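PDB 5ZU4: natterin-like protein, which probably binds glycans through a jacalin-like lectin domain and forms membrane pores through an aerolysin-type toxin module, as its family relatives do. Local coordinates for residues A145-V150 and R282-N287; Q152-P157 and Y277-R282. All coordinates share one frame; numbering follows the deposited sequence.

Interaction 1 (A145-V150 and R282-N287); sequences AIKSSV and RITCVN. Unlike the reference sequence in segment 282-287: Val286 (reference Met).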
loop_
_atom_site.group_PDB
_atom_site.type_symbol
_atom_site.label_atom_id
_atom_site.label_comp_id
_atom_site.label_asym_id
_atom_site.label_seq_id
_atom_site.Cartn_x
_atom_site.Cartn_y
_atom_site.Cartn_z
ATOM N N ALA B 145 3.606 -27.517 -1.773
ATOM C CA ALA B 145 3.966 -26.388 -0.954
ATOM C C ALA B 145 4.728 -25.377 -1.778
ATOM O O ALA B 145 5.701 -25.717 -2.473
ATOM C CB ALA B 145 4.816 -26.838 0.218
ATOM N N ILE B 146 4.276 -24.131 -1.686
ATOM C CA ILE B 146 4.765 -23.048 -2.515
ATOM C C ILE B 146 5.882 -22.270 -1.830
ATOM O O ILE B 146 5.786 -21.939 -0.670
ATOM C CB ILE B 146 3.605 -22.099 -2.854
ATOM C CG1 ILE B 146 2.568 -22.872 -3.672
ATOM C CG2 ILE B 146 4.079 -20.848 -3.606
ATOM C CD1 ILE B 146 1.243 -22.159 -3.776
ATOM N N LYS B 147 6.919 -21.958 -2.589
ATOM C CA LYS B 147 7.971 -21.073 -2.144
ATOM C C LYS B 147 7.719 -19.642 -2.663
ATOM O O LYS B 147 7.909 -18.676 -1.924
ATOM C CB LYS B 147 9.345 -21.607 -2.589
ATOM C CG LYS B 147 10.520 -20.758 -2.130
ATOM C CD LYS B 147 11.856 -21.459 -2.344
ATOM C CE LYS B 147 12.311 -21.430 -3.806
ATOM N NZ LYS B 147 12.606 -22.811 -4.310
ATOM N N SER B 148 7.322 -19.490 -3.916
ATOM C CA SER B 148 7.112 -18.160 -4.450
ATOM C C SER B 148 6.099 -18.121 -5.559
ATOM O O SER B 148 5.856 -19.126 -6.242
ATOM C CB SER B 148 8.429 -17.582 -4.944
ATOM O OG SER B 148 8.870 -18.250 -6.134
ATOM N N SER B 149 5.528 -16.933 -5.737
ATOM C CA SER B 149 4.536 -16.648 -6.742
ATOM C C SER B 149 4.883 -15.316 -7.365
ATOM O O SER B 149 4.535 -14.285 -6.793
ATOM C CB SER B 149 3.190 -16.513 -6.062
ATOM O OG SER B 149 2.746 -17.754 -5.636
ATOM N N VAL B 150 5.544 -15.318 -8.528
ATOM C CA VAL B 150 6.052 -14.077 -9.113
ATOM C C VAL B 150 5.512 -13.869 -10.514
ATOM O O VAL B 150 5.537 -14.787 -11.328
ATOM C CB VAL B 150 7.596 -13.985 -9.067
ATOM C CG1 VAL B 150 8.094 -14.098 -7.638
ATOM C CG2 VAL B 150 8.243 -15.076 -9.883
ATOM N N ARG B 282 4.694 -17.389 -12.520
ATOM C CA ARG B 282 5.439 -18.564 -12.191
ATOM C C ARG B 282 5.271 -18.831 -10.698
ATOM O O ARG B 282 5.666 -18.007 -9.854
ATOM C CB ARG B 282 6.927 -18.419 -12.566
ATOM C CG ARG B 282 7.818 -19.562 -12.030
ATOM C CD ARG B 282 9.165 -19.696 -12.729
ATOM N NE ARG B 282 8.965 -19.898 -14.162
ATOM C CZ ARG B 282 9.772 -19.464 -15.143
ATOM N NH1 ARG B 282 10.890 -18.791 -14.892
ATOM N NH2 ARG B 282 9.441 -19.698 -16.413
ATOM N N ILE B 283 4.718 -20.008 -10.395
ATOM C CA ILE B 283 4.579 -20.494 -9.049
ATOM C C ILE B 283 5.649 -21.536 -8.865
ATOM O O ILE B 283 5.671 -22.520 -9.576
ATOM C CB ILE B 283 3.208 -21.151 -8.828
ATOM C CG1 ILE B 283 2.099 -20.099 -9.015
ATOM C CG2 ILE B 283 3.146 -21.762 -7.426
ATOM C CD1 ILE B 283 0.722 -20.678 -9.234
ATOM N N THR B 284 6.537 -21.318 -7.905
ATOM C CA THR B 284 7.668 -22.199 -7.684
ATOM C C THR B 284 7.428 -22.884 -6.349
ATOM O O THR B 284 7.188 -22.224 -5.326
ATOM C CB THR B 284 8.995 -21.413 -7.717
ATOM O OG1 THR B 284 9.142 -20.781 -9.009
ATOM C CG2 THR B 284 10.225 -22.348 -7.468
ATOM N N CYS B 285 7.474 -24.213 -6.356
ATOM C CA CYS B 285 7.292 -24.981 -5.127
ATOM C C CYS B 285 8.564 -25.090 -4.286
ATOM O O CYS B 285 9.696 -24.900 -4.771
ATOM C CB CYS B 285 6.823 -26.383 -5.466
ATOM S SG CYS B 285 5.299 -26.413 -6.408
ATOM N N VAL B 286 8.359 -25.453 -3.031
ATOM C CA VAL B 286 9.448 -25.732 -2.111
ATOM C C VAL B 286 10.388 -26.822 -2.691
ATOM O O VAL B 286 11.622 -26.704 -2.631
ATOM C CB VAL B 286 8.897 -26.182 -0.745
ATOM C CG1 VAL B 286 10.019 -26.692 0.158
ATOM C CG2 VAL B 286 8.164 -25.028 -0.089
ATOM N N ASN B 287 9.795 -27.858 -3.269
ATOM C CA ASN B 287 10.561 -28.927 -3.908
ATOM C C ASN B 287 11.387 -28.510 -5.148
ATOM O O ASN B 287 12.243 -29.262 -5.574
ATOM C CB ASN B 287 9.630 -30.116 -4.217
ATOM C CG ASN B 287 8.683 -29.870 -5.399
ATOM O OD1 ASN B 287 8.873 -28.963 -6.239
ATOM N ND2 ASN B 287 7.644 -30.703 -5.474
HETATM O O HOH W 1 8.182 -18.246 -8.557
#

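Interaction 2 (Q152-P157 and Y277-R282); sequences QDMKYP and YTALLR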
loop_
_atom_site.group_PDB
_atom_site.type_symbol
_atom_site.label_atom_id
_atom_site.label_comp_id
_atom_site.label_asym_id
_atom_site.label_seq_id
_atom_site.Cartn_x
_atom_site.Cartn_y
_atom_site.Cartn_z
ATOM N N GLN B 152 6.144 -12.140 -13.961
ATOM C CA GLN B 152 7.400 -11.758 -14.613
ATOM C C GLN B 152 7.220 -11.727 -16.124
ATOM O O GLN B 152 6.088 -11.873 -16.582
ATOM C CB GLN B 152 8.531 -12.674 -14.166
ATOM C CG GLN B 152 8.348 -14.128 -14.555
ATOM C CD GLN B 152 9.335 -15.004 -13.831
ATOM O OE1 GLN B 152 9.210 -15.221 -12.625
ATOM N NE2 GLN B 152 10.330 -15.490 -14.542
ATOM N N ASP B 153 8.307 -11.455 -16.867
ATOM C CA ASP B 153 8.308 -11.247 -18.342
ATOM C C ASP B 153 7.248 -10.231 -18.737
ATOM O O ASP B 153 6.428 -10.462 -19.659
ATOM C CB ASP B 153 8.114 -12.567 -19.137
ATOM C CG ASP B 153 9.178 -13.638 -18.810
ATOM O OD1 ASP B 153 10.297 -13.284 -18.339
ATOM O OD2 ASP B 153 8.884 -14.847 -19.028
ATOM N N MET B 154 7.250 -9.109 -18.021
ATOM C CA MET B 154 6.184 -8.129 -18.179
ATOM C C MET B 154 6.314 -7.414 -19.522
ATOM O O MET B 154 7.380 -6.891 -19.869
ATOM C CB MET B 154 6.231 -7.126 -17.024
ATOM C CG MET B 154 5.171 -6.036 -17.048
ATOM S SD MET B 154 3.490 -6.656 -17.113
ATOM C CE MET B 154 3.234 -7.265 -15.447
ATOM N N LYS B 155 5.229 -7.383 -20.278
ATOM C CA LYS B 155 5.216 -6.690 -21.564
ATOM C C LYS B 155 3.992 -5.778 -21.671
ATOM O O LYS B 155 2.906 -6.099 -21.155
ATOM C CB LYS B 155 5.286 -7.709 -22.725
ATOM C CG LYS B 155 6.727 -8.097 -23.033
ATOM C CD LYS B 155 6.937 -9.521 -23.578
ATOM C CE LYS B 155 8.446 -9.827 -23.702
ATOM N NZ LYS B 155 8.795 -11.276 -23.682
ATOM N N TYR B 156 4.203 -4.626 -22.311
ATOM C CA TYR B 156 3.151 -3.675 -22.631
ATOM C C TYR B 156 3.117 -3.612 -24.165
ATOM O O TYR B 156 3.763 -2.753 -24.761
ATOM C CB TYR B 156 3.510 -2.314 -22.009
ATOM C CG TYR B 156 3.827 -2.405 -20.540
ATOM C CD1 TYR B 156 2.803 -2.517 -19.604
ATOM C CD2 TYR B 156 5.146 -2.402 -20.074
ATOM C CE1 TYR B 156 3.080 -2.608 -18.245
ATOM C CE2 TYR B 156 5.420 -2.500 -18.715
ATOM C CZ TYR B 156 4.367 -2.616 -17.812
ATOM O OH TYR B 156 4.584 -2.721 -16.463
ATOM N N PRO B 157 2.396 -4.541 -24.813
ATOM C CA PRO B 157 2.595 -4.716 -26.263
ATOM C C PRO B 157 2.089 -3.546 -27.137
ATOM O O PRO B 157 2.576 -3.385 -28.252
ATOM C CB PRO B 157 1.848 -6.027 -26.565
ATOM C CG PRO B 157 0.755 -6.054 -25.547
ATOM C CD PRO B 157 1.313 -5.403 -24.304
ATOM N N TYR B 277 -1.369 -5.346 -20.710
ATOM C CA TYR B 277 -0.106 -6.016 -20.397
ATOM C C TYR B 277 -0.202 -7.528 -20.646
ATOM O O TYR B 277 -1.299 -8.101 -20.604
ATOM C CB TYR B 277 0.338 -5.719 -18.928
ATOM C CG TYR B 277 -0.318 -6.597 -17.857
ATOM C CD1 TYR B 277 0.189 -7.861 -17.562
ATOM C CD2 TYR B 277 -1.427 -6.165 -17.144
ATOM C CE1 TYR B 277 -0.393 -8.665 -16.594
ATOM C CE2 TYR B 277 -2.012 -6.975 -16.192
ATOM C CZ TYR B 277 -1.484 -8.220 -15.925
ATOM O OH TYR B 277 -2.039 -9.035 -14.986
ATOM N N THR B 278 0.952 -8.140 -20.879
ATOM C CA THR B 278 1.087 -9.584 -20.832
ATOM C C THR B 278 2.263 -9.896 -19.935
ATOM O O THR B 278 3.234 -9.132 -19.879
ATOM C CB THR B 278 1.352 -10.249 -22.231
ATOM O OG1 THR B 278 2.632 -9.828 -22.757
ATOM C CG2 THR B 278 0.217 -9.915 -23.203
ATOM N N ALA B 279 2.159 -11.022 -19.242
ATOM C CA ALA B 279 3.206 -11.479 -18.339
ATOM C C ALA B 279 3.013 -12.967 -18.078
ATOM O O ALA B 279 2.058 -13.566 -18.559
ATOM C CB ALA B 279 3.131 -10.683 -17.033
ATOM N N LEU B 280 3.899 -13.565 -17.299
ATOM C CA LEU B 280 3.656 -14.909 -16.844
ATOM C C LEU B 280 3.748 -14.990 -15.332
ATOM O O LEU B 280 4.624 -14.374 -14.703
ATOM C CB LEU B 280 4.528 -15.926 -17.598
ATOM C CG LEU B 280 5.922 -16.410 -17.240
ATOM C CD1 LEU B 280 5.957 -17.104 -15.894
ATOM C CD2 LEU B 280 6.373 -17.390 -18.316
ATOM N N LEU B 281 2.797 -15.738 -14.771
ATOM C CA LEU B 281 2.810 -16.110 -13.377
ATOM C C LEU B 281 3.580 -17.417 -13.245
ATOM O O LEU B 281 3.179 -18.412 -13.804
ATOM C CB LEU B 281 1.391 -16.292 -12.876
ATOM C CG LEU B 281 1.190 -16.826 -11.467
ATOM C CD1 LEU B 281 1.888 -15.979 -10.419
ATOM C CD2 LEU B 281 -0.299 -16.890 -11.219
ATOM N N ARG B 282 4.694 -17.389 -12.520
ATOM C CA ARG B 282 5.439 -18.564 -12.191
ATOM C C ARG B 282 5.271 -18.831 -10.698
ATOM O O ARG B 282 5.666 -18.007 -9.854
ATOM C CB ARG B 282 6.927 -18.419 -12.566
ATOM C CG ARG B 282 7.818 -19.562 -12.030
ATOM C CD ARG B 282 9.165 -19.696 -12.729
ATOM N NE ARG B 282 8.965 -19.898 -14.162
ATOM C CZ ARG B 282 9.772 -19.464 -15.143
ATOM N NH1 ARG B 282 10.890 -18.791 -14.892
ATOM N NH2 ARG B 282 9.441 -19.698 -16.413
#

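Interaction 1 (A145-V150 and R282-N287)
Lys147 and Ser148 both turn their backbone N-H groups onto one carbonyl, that of Thr284. Lys147 N lies 2.8 Å from Thr284 O and Ser148 N 3.1 Å from the same oxygen, both donors lying in the carbonyl plane. Beyond this double grip the pairing is regular and antiparallel: Ser148 and Val150 exchange paired backbone bonds with Thr284 and Arg282. On the other side of it, Val286 N reaches Ala145 O at 2.7 Å with a nearly straight N-H.

On the face that carries Ser148, Thr284, Val150 and Arg282, a water holds two side chains together. It sits 2.5 Å from Ser148 OG and 2.7 Å from Thr284 OG1, and donates a bond to Arg282 O. Ser148 OG stands between its own backbone N and carbonyl carbon (chi1 71°), a position that brings it within 3.5 Å of Thr284 CB. Alongside, the bent Lys147 chain runs the same way as Thr284, its NZ near CG2.

Two residues opposite one make this a classic beta bulge, set where strand 135-155 turns a corner at Lys147, within the aerolysin-like part. Ile146, paired with Cys285, starts its side chain away from the partner strand, yet the Ile146 and Ile283 side chains cross obliquely, Ile146 CG1 4.0 Å from Ile283 CG2. Phe210 covers this buried side, touching Ile146, Ser149 and Ile283. Before the corner, Ala145 CB packs on Val286 CG2 at 3.8 Å.

Farther out, Asp292 takes the Arg282 guanidinium in a salt bridge, and Ile283 bonds through its backbone to Leu291 on the next strand. Ser191 of the second subunit accepts a hydrogen bond from Ile146 N, while Thr249 of that subunit packs on Val286.

Interaction 2 (Q152-P157 and Y277-R282)
Met154 lays its sulfur obliquely against the Tyr277 ring, Met154 SD 3.5 Å from Tyr277 CD1, in a Met-aromatic contact on the closely packed side of this strand pair. The sulfur stands 4.5 Å from the ring centroid, 52° off the normal. Although Met154 leaves its strand heading away from the partner, two successive bends beyond CG fold the thioether back, and Met154 CE comes to 3.8 Å from Ala279 CB. Ala279 CB is also pressed to 3.2 Å from Gln152 O. Tyr156 joins more lightly, its ring CD1 coming obliquely to Tyr277 CB at 4.1 Å.

Two sets of paired antiparallel bonds, Gln152 with Leu280 and Lys155 with Thr278, bracket a one-residue shift in register. Lys155 N sits nearly on the axis of the Thr278 carbonyl, 2.7 Å from Thr278 O. This beta bulge lies at a corner of the strand, where Asp153 has positive phi and psi.

The opposite side is looser and reaches solvent. Here Gln152 runs beside Leu280, Gln152 CG 4.0 Å from Leu280 CD1. Its amide then crosses toward Arg282, its plane 66° from that of the guanidinium. Gln152 NE2 approaches Arg282 NH1 as donor to donor, so this is proximity without a hydrogen bond; the guanidinium is held from outside by a salt bridge from NE to Asp292. Asp153 lies along Leu280 with Asp153 OD2 3.6 Å from Leu280 CD2, and the exposed Lys155 offers its CB to Thr278 OG1.

Around the pair, Tyr277 meets Trp200 edge to face and gives its OH to Ser201 O, while Tyr156 OH bonds to Gly217 O. Strand 213-223 covers Met154 through Val214 and Ala216, and strand 290-313 pairs with the far edge of 277-282 through Gly297, Leu295 and Ala293.

From the N terminus the chain first builds the jacalin-like lectin part, then runs out along strand 135-155, which supplies the first segment of both contacts. It next travels through the strands and short helix of the aerolysin-like module before strand 260-285 brings it back antiparallel. Interaction 2 closes the inner loop, with 119 residues between its segments, and interaction 1 encloses it with a loop of 131. The two therefore nest without crossing. They share Arg282 and meet where Val150 O packs on Leu281 CD1, their centres 18 Å apart. Together they zip one strand pair, interaction 1 toward the lectin side and the second subunit, interaction 2 farther along the pair, beside strands 213-223 and 290-313.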